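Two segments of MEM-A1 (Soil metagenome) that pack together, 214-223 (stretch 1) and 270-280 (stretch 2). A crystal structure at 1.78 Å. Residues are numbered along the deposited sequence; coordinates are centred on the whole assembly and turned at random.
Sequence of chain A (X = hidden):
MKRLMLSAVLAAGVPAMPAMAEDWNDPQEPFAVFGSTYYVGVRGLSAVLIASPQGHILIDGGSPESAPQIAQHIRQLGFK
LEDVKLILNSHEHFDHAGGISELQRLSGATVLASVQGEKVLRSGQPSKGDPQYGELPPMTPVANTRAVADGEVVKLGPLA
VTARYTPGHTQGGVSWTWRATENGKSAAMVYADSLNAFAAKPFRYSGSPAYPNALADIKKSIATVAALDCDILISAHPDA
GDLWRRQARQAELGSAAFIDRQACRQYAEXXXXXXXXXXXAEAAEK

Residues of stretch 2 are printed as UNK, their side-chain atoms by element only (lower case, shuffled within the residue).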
ATOM      1  N   ALA A 214      -2.899 -19.239  -3.470  1.00 24.09           N
ATOM      2  CA  ALA A 214      -2.646 -18.297  -2.388  1.00 23.15           C
ATOM      3  C   ALA A 214      -1.275 -18.519  -1.751  1.00 22.46           C
ATOM      4  O   ALA A 214      -0.514 -17.567  -1.552  1.00 22.42           O
ATOM      5  CB  ALA A 214      -3.759 -18.406  -1.338  1.00 23.39           C
ATOM      6  N   LEU A 215      -0.950 -19.765  -1.405  1.00 23.00           N
ATOM      7  CA  LEU A 215       0.332 -20.031  -0.757  1.00 23.48           C
ATOM      8  C   LEU A 215       1.507 -19.719  -1.683  1.00 24.22           C
ATOM      9  O   LEU A 215       2.476 -19.065  -1.276  1.00 22.74           O
ATOM     10  CB  LEU A 215       0.379 -21.487  -0.279  1.00 25.10           C
ATOM     11  CG  LEU A 215       1.667 -21.889   0.434  1.00 26.29           C
ATOM     12  CD1 LEU A 215       1.898 -20.980   1.635  1.00 24.54           C
ATOM     13  CD2 LEU A 215       1.616 -23.363   0.866  1.00 28.82           C
ATOM     14  N   ALA A 216       1.457 -20.206  -2.928  1.00 24.82           N
ATOM     15  CA  ALA A 216       2.528 -19.917  -3.879  1.00 25.67           C
ATOM     16  C   ALA A 216       2.697 -18.415  -4.070  1.00 23.62           C
ATOM     17  O   ALA A 216       3.827 -17.899  -4.101  1.00 22.78           O
ATOM     18  CB  ALA A 216       2.223 -20.589  -5.214  1.00 28.43           C
ATOM     19  N   ASP A 217       1.579 -17.706  -4.205  1.00 22.83           N
ATOM     20  CA  ASP A 217       1.591 -16.250  -4.334  1.00 23.10           C
ATOM     21  C   ASP A 217       2.286 -15.577  -3.156  1.00 23.07           C
ATOM     22  O   ASP A 217       3.149 -14.713  -3.343  1.00 22.71           O
ATOM     23  CB  ASP A 217       0.162 -15.714  -4.408  1.00 24.15           C
ATOM     24  CG  ASP A 217      -0.428 -15.755  -5.795  1.00 26.83           C
ATOM     25  OD1 ASP A 217       0.256 -16.173  -6.759  1.00 29.70           O
ATOM     26  OD2 ASP A 217      -1.610 -15.355  -5.904  1.00 28.06           O
ATOM     27  N   ILE A 218       1.858 -15.886  -1.932  1.00 22.83           N
ATOM     28  CA  ILE A 218       2.397 -15.135  -0.797  1.00 22.76           C
ATOM     29  C   ILE A 218       3.889 -15.407  -0.620  1.00 22.88           C
ATOM     30  O   ILE A 218       4.653 -14.492  -0.310  1.00 21.52           O
ATOM     31  CB  ILE A 218       1.592 -15.411   0.488  1.00 24.15           C
ATOM     32  CG1 ILE A 218       1.811 -14.280   1.488  1.00 24.26           C
ATOM     33  CG2 ILE A 218       1.993 -16.699   1.155  1.00 25.02           C
ATOM     34  CD1 ILE A 218       0.603 -14.125   2.431  1.00 24.63           C
ATOM     35  N   LYS A 219       4.329 -16.656  -0.814  1.00 23.33           N
ATOM     36  CA  LYS A 219       5.756 -16.954  -0.729  1.00 24.09           C
ATOM     37  C   LYS A 219       6.522 -16.219  -1.815  1.00 23.24           C
ATOM     38  O   LYS A 219       7.608 -15.670  -1.574  1.00 22.52           O
ATOM     39  CB  LYS A 219       5.997 -18.459  -0.855  1.00 26.70           C
ATOM     40  CG  LYS A 219       5.486 -19.291   0.316  1.00 28.03           C
ATOM     41  CD  LYS A 219       5.665 -20.791   0.041  1.00 31.66           C
ATOM     42  CE  LYS A 219       7.117 -21.185   0.254  1.00 35.97           C
ATOM     43  NZ  LYS A 219       7.470 -21.031   1.714  1.00 38.95           N
ATOM     44  N   LYS A 220       5.962 -16.169  -3.023  1.00 24.00           N
ATOM     45  CA  LYS A 220       6.673 -15.452  -4.072  1.00 24.59           C
ATOM     46  C   LYS A 220       6.723 -13.950  -3.788  1.00 22.88           C
ATOM     47  O   LYS A 220       7.747 -13.301  -4.046  1.00 22.84           O
ATOM     48  CB  LYS A 220       6.025 -15.723  -5.425  1.00 27.91           C
ATOM     49  CG  LYS A 220       6.852 -15.174  -6.578  1.00 31.91           C
ATOM     50  CD  LYS A 220       6.083 -15.204  -7.882  1.00 35.53           C
ATOM     51  CE  LYS A 220       6.924 -14.633  -9.029  1.00 38.04           C
ATOM     52  NZ  LYS A 220       6.026 -13.899  -9.992  1.00 39.99           N
ATOM     53  N   SER A 221       5.633 -13.385  -3.255  1.00 19.87           N
ATOM     54  CA  SER A 221       5.592 -11.960  -2.936  1.00 18.08           C
ATOM     55  C   SER A 221       6.563 -11.621  -1.807  1.00 18.72           C
ATOM     56  O   SER A 221       7.210 -10.571  -1.841  1.00 18.40           O
ATOM     57  CB  SER A 221       4.171 -11.522  -2.556  1.00 18.16           C
ATOM     58  OG  SER A 221       3.270 -11.828  -3.598  1.00 17.78           O
ATOM     59  N   ILE A 222       6.723 -12.524  -0.833  1.00 18.90           N
ATOM     60  CA  ILE A 222       7.710 -12.299   0.217  1.00 20.08           C
ATOM     61  C   ILE A 222       9.109 -12.215  -0.376  1.00 21.26           C
ATOM     62  O   ILE A 222       9.909 -11.343  -0.008  1.00 22.67           O
ATOM     63  CB  ILE A 222       7.590 -13.406   1.282  1.00 20.75           C
ATOM     64  CG1 ILE A 222       6.262 -13.237   2.047  1.00 19.81           C
ATOM     65  CG2 ILE A 222       8.822 -13.435   2.188  1.00 22.86           C
ATOM     66  CD1 ILE A 222       5.989 -14.391   2.969  1.00 20.87           C
ATOM     67  N   ALA A 223       9.436 -13.129  -1.298  1.00 21.22           N
ATOM     68  CA  ALA A 223      10.745 -13.092  -1.950  1.00 22.68           C
ATOM     69  C   ALA A 223      10.904 -11.853  -2.816  1.00 21.29           C
ATOM     70  O   ALA A 223      11.986 -11.258  -2.859  1.00 20.96           O
ATOM     71  CB  ALA A 223      10.971 -14.347  -2.796  1.00 23.87           C
ATOM     72  N   UNK A 270       9.861 -10.929   8.402  1.00 22.20           N
ATOM     73  CA  UNK A 270       8.816 -10.982   9.417  1.00 23.38           C
ATOM     74  C   UNK A 270       7.553 -11.616   8.848  1.00 21.25           C
ATOM     75  O   UNK A 270       6.890 -12.415   9.515  1.00 20.16           O
ATOM     76  c   UNK A 270       9.946  -5.731  10.243  1.00 29.02           C
ATOM     77  c   UNK A 270       9.696  -9.071  10.809  1.00 26.09           C
ATOM     78  n   UNK A 270       9.568  -4.764   9.407  1.00 26.24           N
ATOM     79  n   UNK A 270      11.193  -5.767  10.711  1.00 31.37           N
ATOM     80  n   UNK A 270       9.066  -6.668  10.602  1.00 28.63           N
ATOM     81  c   UNK A 270       8.550  -9.580   9.950  1.00 23.84           C
ATOM     82  c   UNK A 270       9.329  -7.774  11.528  1.00 28.73           C
ATOM     83  N   UNK A 271       7.221 -11.281   7.605  1.00 19.49           N
ATOM     84  CA  UNK A 271       6.077 -11.898   6.946  1.00 21.00           C
ATOM     85  C   UNK A 271       6.290 -13.395   6.770  1.00 20.38           C
ATOM     86  O   UNK A 271       5.349 -14.182   6.907  1.00 19.82           O
ATOM     87  c   UNK A 271       5.844 -11.227   5.594  1.00 20.72           C
ATOM     88  N   UNK A 272       7.514 -13.808   6.447  1.00 20.27           N
ATOM     89  CA  UNK A 272       7.783 -15.238   6.330  1.00 21.50           C
ATOM     90  C   UNK A 272       7.554 -15.975   7.637  1.00 22.55           C
ATOM     91  O   UNK A 272       7.029 -17.094   7.657  1.00 21.36           O
ATOM     92  N   UNK A 273       7.923 -15.346   8.756  1.00 22.06           N
ATOM     93  CA  UNK A 273       7.668 -15.949  10.057  1.00 22.28           C
ATOM     94  C   UNK A 273       6.173 -16.039  10.324  1.00 21.63           C
ATOM     95  O   UNK A 273       5.673 -17.074  10.795  1.00 22.26           O
ATOM     96  c   UNK A 273       9.891 -15.322  10.965  1.00 24.91           C
ATOM     97  c   UNK A 273       7.975 -15.624  12.536  1.00 25.25           C
ATOM     98  c   UNK A 273       8.404 -15.153  11.149  1.00 23.58           C
ATOM     99  N   UNK A 274       5.421 -14.982   9.992  1.00 22.47           N
ATOM    100  CA  UNK A 274       3.977 -15.023  10.217  1.00 23.69           C
ATOM    101  C   UNK A 274       3.321 -16.100   9.369  1.00 21.18           C
ATOM    102  O   UNK A 274       2.350 -16.739   9.801  1.00 22.43           O
ATOM    103  n   UNK A 274       1.734  -9.484  13.641  1.00 59.26           N
ATOM    104  c   UNK A 274       2.875 -11.336  10.702  1.00 40.96           C
ATOM    105  n   UNK A 274       0.552 -10.751  12.113  1.00 56.46           N
ATOM    106  c   UNK A 274       1.703 -10.244  12.551  1.00 55.11           C
ATOM    107  n   UNK A 274       2.824 -10.501  11.888  1.00 48.37           N
ATOM    108  c   UNK A 274       3.345 -13.662   9.912  1.00 26.92           C
ATOM    109  c   UNK A 274       3.606 -12.636  10.988  1.00 35.04           C
ATOM    110  N   UNK A 275       3.843 -16.321   8.169  1.00 19.74           N
ATOM    111  CA  UNK A 275       3.300 -17.355   7.306  1.00 20.79           C
ATOM    112  C   UNK A 275       3.527 -18.733   7.906  1.00 23.63           C
ATOM    113  O   UNK A 275       2.616 -19.575   7.906  1.00 26.27           O
ATOM    114  c   UNK A 275       3.618 -18.412   5.004  1.00 22.48           C
ATOM    115  c   UNK A 275       2.128 -18.427   4.714  1.00 23.52           C
ATOM    116  c   UNK A 275       3.929 -17.246   5.918  1.00 19.63           C
ATOM    117  c   UNK A 275       4.449 -18.346   3.730  1.00 21.14           C
ATOM    118  N   UNK A 276       4.730 -18.980   8.438  1.00 23.31           N
ATOM    119  CA  UNK A 276       4.994 -20.269   9.066  1.00 23.02           C
ATOM    120  C   UNK A 276       4.082 -20.482  10.272  1.00 24.30           C
ATOM    121  O   UNK A 276       3.543 -21.577  10.463  1.00 23.74           O
ATOM    122  c   UNK A 276       6.471 -20.374   9.470  1.00 25.07           C
ATOM    123  n   UNK A 276       6.625 -21.172   6.080  1.00 25.42           N
ATOM    124  c   UNK A 276       7.006 -21.564   7.285  1.00 26.47           C
ATOM    125  c   UNK A 276       7.428 -20.464   8.259  1.00 26.28           C
ATOM    126  o   UNK A 276       7.018 -22.758   7.627  1.00 29.50           O
ATOM    127  N   UNK A 277       3.864 -19.433  11.077  1.00 24.40           N
ATOM    128  CA  UNK A 277       2.932 -19.551  12.193  1.00 24.95           C
ATOM    129  C   UNK A 277       1.515 -19.846  11.709  1.00 24.79           C
ATOM    130  O   UNK A 277       0.804 -20.664  12.313  1.00 25.11           O
ATOM    131  n   UNK A 277       5.365 -15.254  16.120  1.00 31.51           N
ATOM    132  c   UNK A 277       2.958 -18.280  13.036  1.00 24.79           C
ATOM    133  c   UNK A 277       4.258 -18.040  13.770  1.00 26.56           C
ATOM    134  c   UNK A 277       4.231 -16.722  14.540  1.00 27.06           C
ATOM    135  c   UNK A 277       5.454 -16.555  15.411  1.00 30.06           C
ATOM    136  N   UNK A 278       1.094 -19.215  10.609  1.00 25.56           N
ATOM    137  CA  UNK A 278      -0.244 -19.465  10.070  1.00 24.63           C
ATOM    138  C   UNK A 278      -0.378 -20.907   9.576  1.00 23.71           C
ATOM    139  O   UNK A 278      -1.373 -21.588   9.866  1.00 24.69           O
ATOM    140  c   UNK A 278      -1.927 -18.583   8.277  1.00 26.57           C
ATOM    141  n   UNK A 278      -5.419 -18.614   9.860  1.00 35.78           N
ATOM    142  c   UNK A 278      -0.549 -18.455   8.955  1.00 24.17           C
ATOM    143  c   UNK A 278      -3.026 -18.419   9.337  1.00 30.47           C
ATOM    144  c   UNK A 278      -4.412 -18.530   8.758  1.00 33.76           C
ATOM    145  N   UNK A 279       0.624 -21.407   8.862  1.00 21.98           N
ATOM    146  CA  UNK A 279       0.551 -22.785   8.404  1.00 22.42           C
ATOM    147  C   UNK A 279       0.503 -23.755   9.580  1.00 24.75           C
ATOM    148  O   UNK A 279      -0.214 -24.763   9.529  1.00 26.49           O
ATOM    149  c   UNK A 279       3.124 -22.626   5.470  1.00 24.88           C
ATOM    150  c   UNK A 279       1.779 -22.330   6.175  1.00 23.83           C
ATOM    151  c   UNK A 279       0.606 -22.698   5.284  1.00 25.96           C
ATOM    152  c   UNK A 279       1.726 -23.089   7.496  1.00 23.32           C
ATOM    153  N   UNK A 280       1.227 -23.450  10.667  1.00 25.56           N
ATOM    154  CA  UNK A 280       1.183 -24.304  11.851  1.00 27.87           C
ATOM    155  C   UNK A 280      -0.189 -24.258  12.514  1.00 29.00           C
ATOM    156  O   UNK A 280      -0.722 -25.297  12.922  1.00 30.96           O
ATOM    157  c   UNK A 280       2.268 -23.902  12.858  1.00 28.76           C
TER
HETATM  158  O   HOH W   1       6.306 -22.273   3.685  1.00 42.18           O

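Position 270 carries three carbons, a nitrogen, then a carbon holding two more nitrogens: a guanidinium, so Arg270. It stays out of reach of stretch 1 and is hydrogen-bonded elsewhere in the structure.

Position 271 has one side-chain carbon, directed toward stretch 1, with Ile222 CG1 4.1 Å from its CB. A lone methyl means Ala271, and Ile222 CD1 also lies 3.9 Å from the backbone C of Ala271.

At 272 no side-chain atom exists, which makes it Gly272. Ile222 CD1 lies 3.8 Å from Gly272 N, and the CA atoms of Ile222 and Gly272, 6.8 Å apart, mark the register. The glycine is not forced by crowding, since an ideal CB would sit 4.2 Å from Ile222 CG2 with room to spare.

Position 273 shows one carbon bearing two others, the beta-branched fork of Val273, and it points away from stretch 1. The atoms at 274 repeat the pattern of three carbons, a nitrogen and a carbon with two nitrogens; this is Arg274, also without contact.

Position 275 holds four carbons, forked at the second, and points toward stretch 1 into a group formed by Leu215, Ile218, Lys219 and Ile222. It is Leu275, a knob in a hole. Its CD2 is 3.7 Å from Lys219 CG, 3.9 Å from Ile218 CG2 and 4.3 Å from Ile222 CD1, while Leu275 CD1 meets Leu215 CD1 at 4.0 Å.

Three carbons, the third carrying one oxygen and one nitrogen, identify 276 as an amide, Gln276. Its NE2 is 4.4 Å from Lys219 NZ; both are donors with nothing to offer each other, and one water accepts from both, 2.6 Å from Lys219 NZ and 2.7 Å from Gln276 NE2.

Positions 277 and 278 each run four carbons to a nitrogen, giving Lys277 and Lys278, neither touching stretch 1. Position 279 again has four carbons forked at the second and points toward its partner: Leu279, with CD2 4.2 Å from Leu215 CD1. The single carbon at 280 makes Ala280, beyond reach.

The rules are spare. Two nearly antiparallel helices, at 158° with axes 10.0 Å apart, bury 295 Å² without one direct hydrogen bond between them. Leu275 is the central knob, Ile222 packs against the slim Ala271–Gly272 segment, and Leu215 reaches both leucines. Lys219 serves twice, its aliphatic stem lining the hole and its amine joining the water bridge at the exposed margin.

Stretch 2 270-280: RAGVRLQKKLA
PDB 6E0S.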